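Local coordinates for protein ULam111 (Flavobacterium sp., PDB 5WUT) that probably hydrolyses the beta-glucan laminarin by cutting its internal glycosidic bonds, as a laminarinase of glycoside hydrolase family 16, at residues Y84-A89 against L162-W167; P99-L104 against I119-Y124. One frame throughout, in Å; residues are numbered along the deposited sequence.

Interaction 1 of 2, residues Y84-A89 against L162-W167; sequences YIEARA and LYAIDW
Ile85 pairs with Ile165, and Ala87 with Tyr163, as the hydrogen-bonded pairs of two antiparallel strands whose axes approach to 4.6 Å at 170°. Each pair exchanges two backbone bonds. Ala87 N to Tyr163 O, at 2.8 Å, is nearly linear. The non-hydrogen-bonded pairs alternate with them: Glu86 with Ala164 between the two, Tyr84 with Asp166 and Arg88 with Leu162 at the ends.

The side chains of these three pairs share one face of the sheet. Tyr84 CG is anti to its backbone N (chi1 -167°), which lays the ring across the partner strand. One ring face lies over Ile165 O, offset toward the rim. Ala164 CB meets the phenol end, 3.5 Å from Tyr84 OH. Asp166 crosses Tyr84 at about a right angle and touches it through its methylene, with Asp166 CB 3.6 Å from Tyr84 CD2. Further along, Leu162 divides its two methyls. Leu162 CD2 packs on the aliphatic start of Arg88, 3.7 Å from Arg88 CB, and CD1 reaches the carboxylate end of Glu86. Glu86 OE1 also lies at the edge of the Tyr84 ring, in its plane. The strongest polar partners are on strand 224-234: Arg88 NH1 forms a salt bridge with Asp229, and Glu86 OE2 a hydrogen bond with Tyr230 OH.

The other face is buried and largely apolar. Ile85 CB touches Ile165 CG1 at 3.9 Å. Ile85 CD1 comes to the edge of the Trp167 indole at CE3, 4.0 Å away. Tyr163 is also buried, but its hydroxyl joins a water in the ring plane, and that water donates to Ala89 O at 2.8 Å.

Ile165 and Tyr163 also pack on strand 118-123. One face thus turns to the sandwich interior and the other carries the polar groups, as in a beta-jelly roll sheet of family 16 hydrolases.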
loop_
_atom_site.group_PDB
_atom_site.type_symbol
_atom_site.label_atom_id
_atom_site.label_comp_id
_atom_site.label_asym_id
_atom_site.label_seq_id
_atom_site.Cartn_x
_atom_site.Cartn_y
_atom_site.Cartn_z
ATOM N N TYR A 84 -1.362 5.935 17.107
ATOM C CA TYR A 84 -0.770 5.391 15.902
ATOM C C TYR A 84 0.268 4.392 16.376
ATOM O O TYR A 84 1.230 4.758 17.047
ATOM C CB TYR A 84 -0.141 6.475 15.015
ATOM C CG TYR A 84 0.185 5.946 13.622
ATOM C CD1 TYR A 84 1.406 5.335 13.351
ATOM C CD2 TYR A 84 -0.745 6.051 12.584
ATOM C CE1 TYR A 84 1.691 4.835 12.072
ATOM C CE2 TYR A 84 -0.466 5.576 11.310
ATOM C CZ TYR A 84 0.748 4.965 11.064
ATOM O OH TYR A 84 0.998 4.481 9.796
ATOM N N ILE A 85 0.056 3.129 16.039
ATOM C CA ILE A 85 0.881 2.048 16.566
ATOM C C ILE A 85 1.558 1.362 15.379
ATOM O O ILE A 85 0.889 0.953 14.442
ATOM C CB ILE A 85 0.039 1.068 17.388
ATOM C CG1 ILE A 85 -0.470 1.741 18.671
ATOM C CG2 ILE A 85 0.829 -0.195 17.697
ATOM C CD1 ILE A 85 -1.574 0.996 19.352
ATOM N N GLU A 86 2.883 1.279 15.399
ATOM C CA GLU A 86 3.646 0.796 14.234
ATOM C C GLU A 86 4.700 -0.228 14.613
ATOM O O GLU A 86 5.440 -0.021 15.582
ATOM C CB GLU A 86 4.317 1.991 13.533
ATOM C CG GLU A 86 5.180 1.648 12.314
ATOM C CD GLU A 86 5.895 2.896 11.785
ATOM O OE1 GLU A 86 5.264 3.697 11.058
ATOM O OE2 GLU A 86 7.080 3.096 12.130
ATOM N N ALA A 87 4.770 -1.322 13.852
ATOM C CA ALA A 87 5.822 -2.313 14.020
ATOM C C ALA A 87 6.610 -2.449 12.734
ATOM O O ALA A 87 6.067 -2.296 11.643
ATOM C CB ALA A 87 5.247 -3.677 14.427
ATOM N N ARG A 88 7.904 -2.705 12.863
ATOM C CA ARG A 88 8.756 -2.964 11.714
ATOM C C ARG A 88 9.236 -4.394 11.843
ATOM O O ARG A 88 9.797 -4.766 12.876
ATOM C CB ARG A 88 9.925 -1.973 11.669
ATOM C CG ARG A 88 10.859 -2.198 10.507
ATOM C CD ARG A 88 11.885 -1.082 10.383
ATOM N NE ARG A 88 12.667 -1.252 9.166
ATOM C CZ ARG A 88 13.868 -1.821 9.109
ATOM N NH1 ARG A 88 14.446 -2.283 10.197
ATOM N NH2 ARG A 88 14.488 -1.929 7.945
ATOM N N ALA A 89 8.980 -5.218 10.832
ATOM C CA ALA A 89 9.267 -6.638 10.976
ATOM C C ALA A 89 9.604 -7.321 9.664
ATOM O O ALA A 89 9.269 -6.833 8.586
ATOM C CB ALA A 89 8.093 -7.347 11.636
ATOM N N LEU A 162 6.631 -2.227 7.264
ATOM C CA LEU A 162 5.932 -1.552 8.353
ATOM C C LEU A 162 4.473 -1.975 8.396
ATOM O O LEU A 162 3.794 -2.033 7.354
ATOM C CB LEU A 162 6.024 -0.032 8.189
ATOM C CG LEU A 162 7.420 0.569 8.068
ATOM C CD1 LEU A 162 7.272 2.074 7.907
ATOM C CD2 LEU A 162 8.279 0.239 9.266
ATOM N N TYR A 163 4.003 -2.276 9.603
ATOM C CA TYR A 163 2.624 -2.674 9.844
ATOM C C TYR A 163 2.075 -1.772 10.917
ATOM O O TYR A 163 2.674 -1.692 11.978
ATOM C CB TYR A 163 2.553 -4.143 10.275
ATOM C CG TYR A 163 3.199 -5.109 9.311
ATOM C CD1 TYR A 163 4.574 -5.338 9.321
ATOM C CD2 TYR A 163 2.426 -5.828 8.402
ATOM C CE1 TYR A 163 5.157 -6.235 8.430
ATOM C CE2 TYR A 163 2.997 -6.726 7.529
ATOM C CZ TYR A 163 4.362 -6.931 7.541
ATOM O OH TYR A 163 4.926 -7.842 6.647
ATOM N N ALA A 164 0.976 -1.064 10.649
ATOM C CA ALA A 164 0.516 -0.072 11.608
ATOM C C ALA A 164 -0.994 0.076 11.655
ATOM O O ALA A 164 -1.701 -0.334 10.734
ATOM C CB ALA A 164 1.155 1.284 11.299
ATOM N N ILE A 165 -1.480 0.666 12.746
ATOM C CA ILE A 165 -2.870 1.098 12.837
ATOM C C ILE A 165 -2.933 2.542 13.304
ATOM O O ILE A 165 -2.057 3.005 14.031
ATOM C CB ILE A 165 -3.714 0.236 13.800
ATOM C CG1 ILE A 165 -3.076 0.169 15.191
ATOM C CG2 ILE A 165 -3.888 -1.158 13.232
ATOM C CD1 ILE A 165 -3.968 -0.498 16.240
ATOM N N ASP A 166 -3.961 3.255 12.861
ATOM C CA ASP A 166 -4.327 4.521 13.487
ATOM C C ASP A 166 -5.673 4.274 14.127
ATOM O O ASP A 166 -6.670 4.029 13.448
ATOM C CB ASP A 166 -4.371 5.674 12.489
ATOM C CG ASP A 166 -4.419 7.038 13.187
ATOM O OD1 ASP A 166 -4.024 7.118 14.366
ATOM O OD2 ASP A 166 -4.805 8.029 12.549
ATOM N N TRP A 167 -5.683 4.318 15.449
ATOM C CA TRP A 167 -6.804 3.877 16.254
ATOM C C TRP A 167 -7.371 5.062 17.009
ATOM O O TRP A 167 -6.665 5.707 17.795
ATOM C CB TRP A 167 -6.311 2.781 17.205
ATOM C CG TRP A 167 -7.222 2.339 18.321
ATOM C CD1 TRP A 167 -8.585 2.472 18.416
ATOM C CD2 TRP A 167 -6.804 1.671 19.507
ATOM N NE1 TRP A 167 -9.035 1.931 19.600
ATOM C CE2 TRP A 167 -7.958 1.431 20.289
ATOM C CE3 TRP A 167 -5.555 1.262 19.994
ATOM C CZ2 TRP A 167 -7.900 0.804 21.529
ATOM C CZ3 TRP A 167 -5.504 0.638 21.218
ATOM C CH2 TRP A 167 -6.665 0.412 21.973
HETATM O O HOH W 1 7.596 -7.940 6.674
#

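Interaction 2 of 2, residues P99-L104 against I119-Y124; sequences PAFWML and IDILEY
Phe101 faces two consecutive residues, Ile121 and Leu122, and this makes a classic beta bulge in an antiparallel pair. Phe101 O accepts from both: Leu122 N at 2.9 Å in a fairly straight bond, and Ile121 N at 3.1 Å in a more bent one (143°). Phe101 N returns a bond to Leu122 O. Beyond the bulge the normal ladder resumes, with Met103 and Ile119 exchanging two backbone bonds.

Apolar contacts lie on the side of Phe101 and Met103. Phe101 runs beside Ile121, pointing the same way, with Phe101 CE2 3.8 Å from Ile121 CD1. Ile121 CD1 also sits 4.0 Å from Met103 CG. Phe101 CB meets Leu122 CB at 3.7 Å. At the far end Pro99 CG approaches the edge of the Tyr124 ring. Tyr124 O is buried against Pro99 CD and has no polar partner in the model.

Acidic groups gather on the face of Ala100 and Trp102. Glu123 bends at chi2 (-75°), which folds its carboxylate back over Ala100, with Glu123 OE1 3.5 Å from Ala100 CB. Asp120 OD1 lies 3.7 Å from Trp102 CB, the carboxylate plane 70° from the indole. Glu123 OE1 is also held by Trp98 NE1, Trp102 NE1 bonds to Asn205, and Asp120 OD1 lies close to Glu118 OE2.

The sequence from Glu118 to Glu123 fits the family 16 active-site signature ExDxxE. The extra residue in the bulge turns Glu123 to the same face as Asp120, consistent with a shared acidic catalytic cleft lined by tryptophan.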
loop_
_atom_site.group_PDB
_atom_site.type_symbol
_atom_site.label_atom_id
_atom_site.label_comp_id
_atom_site.label_asym_id
_atom_site.label_seq_id
_atom_site.Cartn_x
_atom_site.Cartn_y
_atom_site.Cartn_z
ATOM N N PRO A 99 3.160 -16.112 11.518
ATOM C CA PRO A 99 3.606 -15.010 12.366
ATOM C C PRO A 99 2.508 -13.975 12.562
ATOM O O PRO A 99 1.680 -13.762 11.665
ATOM C CB PRO A 99 4.768 -14.424 11.575
ATOM C CG PRO A 99 4.352 -14.614 10.153
ATOM C CD PRO A 99 3.732 -16.009 10.164
ATOM N N ALA A 100 2.502 -13.336 13.727
ATOM C CA ALA A 100 1.493 -12.323 13.995
ATOM C C ALA A 100 1.973 -11.263 14.972
ATOM O O ALA A 100 2.718 -11.546 15.904
ATOM C CB ALA A 100 0.233 -12.974 14.526
ATOM N N PHE A 101 1.525 -10.034 14.745
ATOM C CA PHE A 101 1.627 -8.943 15.715
ATOM C C PHE A 101 0.227 -8.371 15.851
ATOM O O PHE A 101 -0.388 -7.979 14.856
ATOM C CB PHE A 101 2.639 -7.872 15.257
ATOM C CG PHE A 101 2.512 -6.556 15.991
ATOM C CD1 PHE A 101 2.695 -6.498 17.362
ATOM C CD2 PHE A 101 2.204 -5.381 15.309
ATOM C CE1 PHE A 101 2.577 -5.291 18.050
ATOM C CE2 PHE A 101 2.080 -4.170 15.997
ATOM C CZ PHE A 101 2.274 -4.135 17.368
ATOM N N TRP A 102 -0.297 -8.346 17.066
ATOM C CA TRP A 102 -1.715 -8.076 17.245
ATOM C C TRP A 102 -2.006 -7.584 18.651
ATOM O O TRP A 102 -1.076 -7.411 19.444
ATOM C CB TRP A 102 -2.530 -9.345 16.898
ATOM C CG TRP A 102 -2.120 -10.636 17.591
ATOM C CD1 TRP A 102 -0.926 -11.285 17.490
ATOM C CD2 TRP A 102 -2.955 -11.449 18.423
ATOM N NE1 TRP A 102 -0.955 -12.458 18.239
ATOM C CE2 TRP A 102 -2.193 -12.573 18.818
ATOM C CE3 TRP A 102 -4.270 -11.324 18.888
ATOM C CZ2 TRP A 102 -2.700 -13.562 19.658
ATOM C CZ3 TRP A 102 -4.781 -12.316 19.725
ATOM C CH2 TRP A 102 -3.987 -13.423 20.094
ATOM N N MET A 103 -3.269 -7.263 18.930
ATOM C CA MET A 103 -3.654 -6.704 20.230
ATOM C C MET A 103 -4.939 -7.305 20.769
ATOM O O MET A 103 -5.812 -7.683 19.997
ATOM C CB MET A 103 -3.813 -5.175 20.138
ATOM C CG MET A 103 -2.562 -4.479 19.667
ATOM S SD MET A 103 -2.705 -2.690 19.644
ATOM C CE MET A 103 -2.478 -2.307 21.377
ATOM N N LEU A 104 -5.039 -7.388 22.099
ATOM C CA LEU A 104 -6.244 -7.865 22.773
ATOM C C LEU A 104 -6.737 -6.876 23.811
ATOM O O LEU A 104 -5.940 -6.159 24.416
ATOM C CB LEU A 104 -5.982 -9.219 23.443
ATOM C CG LEU A 104 -6.018 -10.409 22.498
ATOM C CD1 LEU A 104 -5.442 -11.655 23.198
ATOM C CD2 LEU A 104 -7.460 -10.658 22.060
ATOM N N ILE A 119 -7.341 -6.849 17.677
ATOM C CA ILE A 119 -6.858 -6.098 16.511
ATOM C C ILE A 119 -5.688 -6.847 15.885
ATOM O O ILE A 119 -4.661 -7.033 16.533
ATOM C CB ILE A 119 -6.388 -4.661 16.874
ATOM C CG1 ILE A 119 -7.408 -3.956 17.771
ATOM C CG2 ILE A 119 -6.071 -3.855 15.578
ATOM C CD1 ILE A 119 -6.927 -2.623 18.304
ATOM N N ASP A 120 -5.845 -7.285 14.636
ATOM C CA ASP A 120 -4.811 -8.045 13.951
ATOM C C ASP A 120 -4.067 -7.139 12.985
ATOM O O ASP A 120 -4.603 -6.753 11.933
ATOM C CB ASP A 120 -5.406 -9.228 13.189
ATOM C CG ASP A 120 -6.065 -10.230 14.095
ATOM O OD1 ASP A 120 -5.656 -10.336 15.258
ATOM O OD2 ASP A 120 -6.967 -10.943 13.621
ATOM N N ILE A 121 -2.822 -6.831 13.325
ATOM C CA ILE A 121 -2.075 -5.786 12.627
ATOM C C ILE A 121 -1.084 -6.349 11.598
ATOM O O ILE A 121 -1.076 -5.925 10.441
ATOM C CB ILE A 121 -1.328 -4.903 13.650
ATOM C CG1 ILE A 121 -2.319 -4.345 14.682
ATOM C CG2 ILE A 121 -0.567 -3.786 12.926
ATOM C CD1 ILE A 121 -1.643 -3.590 15.851
ATOM N N LEU A 122 -0.225 -7.277 12.035
ATOM C CA LEU A 122 0.617 -8.052 11.133
ATOM C C LEU A 122 0.060 -9.462 11.147
ATOM O O LEU A 122 0.040 -10.098 12.189
ATOM C CB LEU A 122 2.094 -8.036 11.577
ATOM C CG LEU A 122 3.169 -8.776 10.753
ATOM C CD1 LEU A 122 4.521 -8.331 11.264
ATOM C CD2 LEU A 122 3.100 -10.312 10.768
ATOM N N GLU A 123 -0.420 -9.935 10.001
ATOM C CA GLU A 123 -0.895 -11.315 9.880
ATOM C C GLU A 123 -0.467 -11.862 8.534
ATOM O O GLU A 123 -0.782 -11.285 7.489
ATOM C CB GLU A 123 -2.408 -11.409 9.990
ATOM C CG GLU A 123 -2.989 -10.838 11.244
ATOM C CD GLU A 123 -2.776 -11.724 12.453
ATOM O OE1 GLU A 123 -2.482 -12.932 12.289
ATOM O OE2 GLU A 123 -2.913 -11.196 13.578
ATOM N N TYR A 124 0.236 -12.985 8.558
ATOM C CA TYR A 124 0.751 -13.608 7.346
ATOM C C TYR A 124 0.705 -15.099 7.536
ATOM O O TYR A 124 1.046 -15.585 8.609
ATOM C CB TYR A 124 2.176 -13.139 7.074
ATOM C CG TYR A 124 2.923 -13.820 5.954
ATOM C CD1 TYR A 124 3.863 -14.805 6.234
ATOM C CD2 TYR A 124 2.746 -13.438 4.622
ATOM C CE1 TYR A 124 4.582 -15.418 5.209
ATOM C CE2 TYR A 124 3.458 -14.034 3.605
ATOM C CZ TYR A 124 4.375 -15.027 3.907
ATOM O OH TYR A 124 5.085 -15.624 2.898
#

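In the fold
Interaction 2 is nested inside the chain loop closed by interaction 1. Strands 83-90 and 97-105 follow each other, then 118-123, and 161-167 returns to pair with the first. The two contacts have centres about 10 Å apart and lie in facing layers of the jelly roll. Their apolar sides meet in the interior. Leu122 CD1 packs on Tyr163 CD1 at 3.6 Å, Ala87 CB on Phe101 CE2 at 3.6 Å, and Ile165 on Ile121. Interaction 2 lies near the chain centre, and the centre of interaction 1 about 11 Å from it. The strand with the acidic signature therefore rests directly on the layer formed by 84-89 and 162-167.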